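Local structure of probable dipeptidase (Pseudomonas aeruginosa, 3B40) at residues Ala228-Ser233 and Gln253-Ser258; Arg238-Ile243 and Val339-Tyr344. The protein is probably a metal-dependent dipeptidase of the M19 (membrane dipeptidase) family, a TIM-barrel hydrolase that would cleave dipeptides. The protein carries 11 engineered substitutions. All blocks are in the same frame, centred on the assembly; numbering follows the deposited sequence.

Contact 1: residues Ala228-Ser233 and Gln253-Ser258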
loop_
_atom_site.group_PDB
_atom_site.type_symbol
_atom_site.label_atom_id
_atom_site.label_comp_id
_atom_site.label_asym_id
_atom_site.label_seq_id
_atom_site.Cartn_x
_atom_site.Cartn_y
_atom_site.Cartn_z
ATOM N N ALA A 228 1.095 -20.129 -4.780
ATOM C CA ALA A 228 0.168 -19.681 -3.732
ATOM C C ALA A 228 -0.488 -18.365 -4.130
ATOM O O ALA A 228 0.085 -17.651 -4.970
ATOM C CB ALA A 228 0.917 -19.508 -2.402
ATOM N N PRO A 229 -1.699 -18.064 -3.580
ATOM C CA PRO A 229 -2.346 -16.756 -3.825
ATOM C C PRO A 229 -1.415 -15.567 -3.652
ATOM O O PRO A 229 -0.556 -15.556 -2.762
ATOM C CB PRO A 229 -3.499 -16.727 -2.809
ATOM C CG PRO A 229 -3.880 -18.270 -2.709
ATOM C CD PRO A 229 -2.550 -18.949 -2.746
ATOM N N ILE A 230 -1.558 -14.602 -4.557
ATOM C CA ILE A 230 -0.819 -13.356 -4.460
ATOM C C ILE A 230 -1.806 -12.211 -4.254
ATOM O O ILE A 230 -3.014 -12.354 -4.529
ATOM C CB ILE A 230 0.137 -13.125 -5.686
ATOM C CG1 ILE A 230 -0.621 -12.917 -6.998
ATOM C CG2 ILE A 230 1.167 -14.360 -5.827
ATOM C CD1 ILE A 230 0.295 -12.423 -8.173
ATOM N N VAL A 231 -1.297 -11.091 -3.765
ATOM C CA VAL A 231 -2.141 -9.980 -3.379
ATOM C C VAL A 231 -1.545 -8.683 -3.924
ATOM O O VAL A 231 -0.331 -8.570 -4.105
ATOM C CB VAL A 231 -2.287 -9.968 -1.796
ATOM C CG1 VAL A 231 -2.801 -8.656 -1.273
ATOM C CG2 VAL A 231 -3.208 -11.186 -1.333
ATOM N N ALA A 232 -2.395 -7.717 -4.232
ATOM C CA ALA A 232 -1.946 -6.365 -4.422
ATOM C C ALA A 232 -2.494 -5.582 -3.207
ATOM O O ALA A 232 -3.692 -5.299 -3.161
ATOM C CB ALA A 232 -2.503 -5.798 -5.738
ATOM N N SER A 233 -1.617 -5.243 -2.259
ATOM C CA SER A 233 -2.039 -4.719 -0.962
ATOM C C SER A 233 -2.555 -3.255 -1.037
ATOM O O SER A 233 -3.294 -2.814 -0.159
ATOM C CB SER A 233 -0.889 -4.838 0.044
ATOM O OG SER A 233 0.134 -3.910 -0.301
ATOM N N GLN A 253 -6.326 -10.068 -13.706
ATOM C CA GLN A 253 -6.687 -11.469 -13.977
ATOM C C GLN A 253 -5.639 -12.430 -13.409
ATOM O O GLN A 253 -5.981 -13.470 -12.871
ATOM C CB GLN A 253 -6.848 -11.717 -15.475
ATOM C CG GLN A 253 -8.193 -11.217 -16.066
ATOM C CD GLN A 253 -9.404 -11.790 -15.325
ATOM O OE1 GLN A 253 -9.635 -13.015 -15.342
ATOM N NE2 GLN A 253 -10.176 -10.909 -14.666
ATOM N N LEU A 254 -4.367 -12.088 -13.566
ATOM C CA LEU A 254 -3.285 -12.873 -12.991
ATOM C C LEU A 254 -3.391 -13.046 -11.473
ATOM O O LEU A 254 -3.096 -14.132 -10.934
ATOM C CB LEU A 254 -1.928 -12.278 -13.365
ATOM C CG LEU A 254 -1.521 -12.449 -14.837
ATOM C CD1 LEU A 254 -0.145 -11.808 -15.080
ATOM C CD2 LEU A 254 -1.522 -13.929 -15.290
ATOM N N ILE A 255 -3.777 -11.973 -10.784
ATOM C CA ILE A 255 -3.876 -11.994 -9.329
ATOM C C ILE A 255 -5.075 -12.849 -8.994
ATOM O O ILE A 255 -4.996 -13.735 -8.141
ATOM C CB ILE A 255 -4.039 -10.549 -8.745
ATOM C CG1 ILE A 255 -2.743 -9.738 -8.929
ATOM C CG2 ILE A 255 -4.521 -10.597 -7.272
ATOM C CD1 ILE A 255 -2.962 -8.195 -8.857
ATOM N N LYS A 256 -6.176 -12.603 -9.698
ATOM C CA LYS A 256 -7.416 -13.399 -9.540
ATOM C C LYS A 256 -7.123 -14.910 -9.706
ATOM O O LYS A 256 -7.523 -15.725 -8.873
ATOM C CB LYS A 256 -8.485 -12.949 -10.567
ATOM C CG LYS A 256 -9.827 -13.769 -10.536
ATOM C CD LYS A 256 -10.370 -13.955 -11.958
ATOM C CE LYS A 256 -11.889 -13.899 -12.036
ATOM N NZ LYS A 256 -12.600 -14.814 -11.077
ATOM N N ASP A 257 -6.417 -15.254 -10.783
ATOM C CA ASP A 257 -6.127 -16.655 -11.133
ATOM C C ASP A 257 -5.247 -17.360 -10.111
ATOM O O ASP A 257 -5.274 -18.574 -10.016
ATOM C CB ASP A 257 -5.456 -16.765 -12.495
ATOM C CG ASP A 257 -6.393 -16.457 -13.660
ATOM O OD1 ASP A 257 -7.640 -16.455 -13.496
ATOM O OD2 ASP A 257 -5.853 -16.200 -14.760
ATOM N N SER A 258 -4.466 -16.617 -9.341
ATOM C CA SER A 258 -3.711 -17.224 -8.232
ATOM C C SER A 258 -4.618 -17.525 -7.049
ATOM O O SER A 258 -4.184 -18.195 -6.113
ATOM C CB SER A 258 -2.558 -16.297 -7.766
ATOM O OG SER A 258 -3.027 -15.207 -6.966
#

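Contact 2: residues Arg238-Ile243 and Val339-Tyr344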
loop_
_atom_site.group_PDB
_atom_site.type_symbol
_atom_site.label_atom_id
_atom_site.label_comp_id
_atom_site.label_asym_id
_atom_site.label_seq_id
_atom_site.Cartn_x
_atom_site.Cartn_y
_atom_site.Cartn_z
ATOM N N ARG A 238 -6.234 0.887 -13.920
ATOM C CA ARG A 238 -5.868 1.866 -14.933
ATOM C C ARG A 238 -7.075 2.484 -15.641
ATOM O O ARG A 238 -6.982 3.583 -16.192
ATOM C CB ARG A 238 -4.955 1.250 -15.968
ATOM C CG ARG A 238 -3.611 0.922 -15.432
ATOM C CD ARG A 238 -2.648 1.349 -16.450
ATOM N NE ARG A 238 -1.562 0.418 -16.552
ATOM C CZ ARG A 238 -0.607 0.523 -17.471
ATOM N NH1 ARG A 238 0.370 -0.367 -17.498
ATOM N NH2 ARG A 238 -0.629 1.521 -18.347
ATOM N N ALA A 239 -8.195 1.767 -15.633
ATOM C CA ALA A 239 -9.431 2.255 -16.237
ATOM C C ALA A 239 -9.859 3.587 -15.616
ATOM O O ALA A 239 -10.501 4.369 -16.262
ATOM C CB ALA A 239 -10.525 1.248 -16.078
ATOM N N LEU A 240 -9.496 3.812 -14.356
ATOM C CA LEU A 240 -9.706 5.101 -13.701
ATOM C C LEU A 240 -8.633 6.147 -13.994
ATOM O O LEU A 240 -8.946 7.275 -14.346
ATOM C CB LEU A 240 -9.905 4.936 -12.189
ATOM C CG LEU A 240 -11.319 4.357 -11.902
ATOM C CD1 LEU A 240 -11.319 2.816 -11.990
ATOM C CD2 LEU A 240 -11.877 4.850 -10.564
ATOM N N VAL A 241 -7.376 5.780 -13.812
ATOM C CA VAL A 241 -6.261 6.687 -14.064
ATOM C C VAL A 241 -5.223 5.801 -14.727
ATOM O O VAL A 241 -4.850 4.711 -14.220
ATOM C CB VAL A 241 -5.710 7.333 -12.775
ATOM C CG1 VAL A 241 -4.470 8.225 -13.077
ATOM C CG2 VAL A 241 -6.802 8.163 -12.068
ATOM N N ASP A 242 -4.814 6.242 -15.901
ATOM C CA ASP A 242 -3.952 5.446 -16.742
ATOM C C ASP A 242 -2.499 5.793 -16.421
ATOM O O ASP A 242 -1.858 6.598 -17.083
ATOM C CB ASP A 242 -4.340 5.655 -18.219
ATOM C CG ASP A 242 -3.678 4.646 -19.150
ATOM O OD1 ASP A 242 -3.245 3.561 -18.698
ATOM O OD2 ASP A 242 -3.555 4.965 -20.343
ATOM N N ILE A 243 -1.986 5.167 -15.366
ATOM C CA ILE A 243 -0.639 5.380 -14.898
ATOM C C ILE A 243 -0.066 3.983 -14.673
ATOM O O ILE A 243 -0.820 3.044 -14.411
ATOM C CB ILE A 243 -0.592 6.245 -13.580
ATOM C CG1 ILE A 243 -1.538 5.696 -12.514
ATOM C CG2 ILE A 243 -0.895 7.725 -13.869
ATOM C CD1 ILE A 243 -1.381 6.410 -11.076
ATOM N N VAL A 339 -15.180 4.018 -4.660
ATOM C CA VAL A 339 -16.107 2.899 -4.919
ATOM C C VAL A 339 -16.300 2.596 -6.421
ATOM O O VAL A 339 -16.569 1.452 -6.798
ATOM C CB VAL A 339 -17.424 3.072 -4.142
ATOM C CG1 VAL A 339 -18.461 1.972 -4.505
ATOM C CG2 VAL A 339 -17.097 3.014 -2.651
ATOM N N ASP A 340 -16.177 3.609 -7.273
ATOM C CA ASP A 340 -16.070 3.359 -8.738
ATOM C C ASP A 340 -14.952 2.345 -8.998
ATOM O O ASP A 340 -15.131 1.376 -9.747
ATOM C CB ASP A 340 -15.713 4.637 -9.453
ATOM C CG ASP A 340 -16.875 5.594 -9.600
ATOM O OD1 ASP A 340 -18.047 5.243 -9.315
ATOM O OD2 ASP A 340 -16.596 6.733 -10.026
ATOM N N ALA A 341 -13.796 2.573 -8.360
ATOM C CA ALA A 341 -12.652 1.675 -8.493
ATOM C C ALA A 341 -12.992 0.294 -7.949
ATOM O O ALA A 341 -12.682 -0.727 -8.582
ATOM C CB ALA A 341 -11.438 2.255 -7.812
ATOM N N ILE A 342 -13.653 0.233 -6.795
ATOM C CA ILE A 342 -14.112 -1.062 -6.274
ATOM C C ILE A 342 -15.065 -1.758 -7.270
ATOM O O ILE A 342 -14.891 -2.940 -7.570
ATOM C CB ILE A 342 -14.765 -0.917 -4.864
ATOM C CG1 ILE A 342 -13.692 -0.414 -3.848
ATOM C CG2 ILE A 342 -15.424 -2.230 -4.432
ATOM C CD1 ILE A 342 -14.202 -0.135 -2.426
ATOM N N ASP A 343 -16.042 -1.004 -7.772
ATOM C CA ASP A 343 -17.040 -1.469 -8.720
ATOM C C ASP A 343 -16.346 -2.070 -9.948
ATOM O O ASP A 343 -16.682 -3.160 -10.372
ATOM C CB ASP A 343 -17.952 -0.299 -9.183
ATOM C CG ASP A 343 -19.073 0.048 -8.190
ATOM O OD1 ASP A 343 -19.172 -0.525 -7.089
ATOM O OD2 ASP A 343 -19.888 0.923 -8.532
ATOM N N TYR A 344 -15.389 -1.342 -10.510
ATOM C CA TYR A 344 -14.646 -1.787 -11.700
ATOM C C TYR A 344 -13.884 -3.080 -11.468
ATOM O O TYR A 344 -13.870 -3.959 -12.325
ATOM C CB TYR A 344 -13.682 -0.696 -12.181
ATOM C CG TYR A 344 -12.988 -1.066 -13.476
ATOM C CD1 TYR A 344 -13.578 -0.786 -14.710
ATOM C CD2 TYR A 344 -11.760 -1.720 -13.465
ATOM C CE1 TYR A 344 -12.948 -1.139 -15.901
ATOM C CE2 TYR A 344 -11.121 -2.100 -14.635
ATOM C CZ TYR A 344 -11.729 -1.814 -15.863
ATOM O OH TYR A 344 -11.094 -2.151 -17.028
#

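Contact 1: residues Ala228-Ser233 and Gln253-Ser258
Pro229 meets the end of helix 249-257 just ahead of strand 230-235, where its ring rests on the carbonyl oxygen of Ser258, with CG of Pro229 3.4 Å from O of Ser258. The CA of Pro229 lies 3.3 Å from the same Ser258 O in a CA-H...O contact. The proline ring suits the spot because it sets its C-H groups over the carbonyl oxygen; the residue also packs on Ala403, Glu406 and Val407 of helix 389-409. At the next residue a hydrogen bond crosses to the helix end: N of Ile230 donates to OG of Ser258, a nearly straight bond (166°) of 2.9 Å. Ser258 OG passes its own proton back one turn, to O of Ile255 at 2.7 Å, arriving in the carbonyl plane on a lone pair (C=O...donor angle 137°). With OG set between its own backbone N and carbonyl carbon (chi1 77°), the serine can reach both partners, and a hydroxyl carries both a proton and lone pairs, so a single atom can accept and donate. The side chain of Ile230 crosses that of Ile255 at about a right angle, CD1 of Ile230 touching CG1 of Ile255 at 4.1 Å. The CG2 branch of Ile255 meets the backbone instead, 3.6 Å from O of Ile230. Further on, Ala232 CB packs against CD1 of Ile255 at 4.0 Å, its shortness letting the helix residue come close to the strand. Strand, helix and strand 261-265 form a beta-alpha-beta unit of the TIM barrel, and Ile230 and Ala232 also bond through their backbones to Val261. The serine thus joins an amide of the strand to a carbonyl of the helix's last turn, while the isoleucines and the alanine fill the apolar interface beside it.

Contact 2: residues Arg238-Ile243 and Val339-Tyr344
Tyr344 OH is hydrogen-bonded to OD1 of Asp249, and the ring behind that hydroxyl carries CB of Ala239 on one face. The methyl sits 3.5 Å from the ring centroid and 23° off its normal, a CH-pi contact displaced toward the rim. The nearest ring atom is CZ of Tyr344, 3.3 Å from Ala239 CB. Tyr344 has CG anti to its backbone N (chi1 -175°), which starts the ring out from the helix toward the 238-243 loop; Pro237 touches the ring as well. Alanine fits over the aromatic because a lone methyl can lie close to a flat surface.

Leu240 makes the second half of the contact. Both its methyls meet Ala341: CD2 of Leu240 lies 3.7 Å from N and 3.8 Å from CB of Ala341, and CD1 of Leu240 3.9 Å from CA of Ala341. CD2 also meets CB of Asp340 at 4.0 Å, and CD1 reaches CB of Tyr344 at 4.2 Å. In the TIM barrel the loop leaves strand 230-235 and reaches across to helix 335-349, whose Ala341 and Ile342 pack inward on Val264 of strand 261-265. A small residue at Ala341 leaves space for the leucine beside that packing. Asp340 offers Leu240 only its CB methylene, while its carboxylate is taken up by salt bridges, OD1 with Arg385 and OD2 with Lys336. Within the loop itself, Arg238 NH2 makes a weak, long salt bridge of 3.3 Å to OD1 of Asp242, the centre of an inverse gamma turn, with the acceptor at the edge of the guanidinium and in its plane.

Overall arrangement
The two contacts are interleaved along the chain: 228-233, then 238-243, then 253-258, and finally 339-344. Their centres are 18 Å apart and their nearest atoms about 8 Å, so they do not touch. Each takes one segment from the chain between strands 230-235 and 261-265. Contact 1 packs the start of strand 230-235 on the end of helix 249-257, within one beta-alpha-beta unit, while contact 2 ties the loop between strand 230-235 and helix 249-257 to helix 335-349, which leads to strand 354-357. Since strand 261-265 pairs with both 230-235 and 354-357, the contacts join successive parts of one barrel wall, the first buried and the second at the surface.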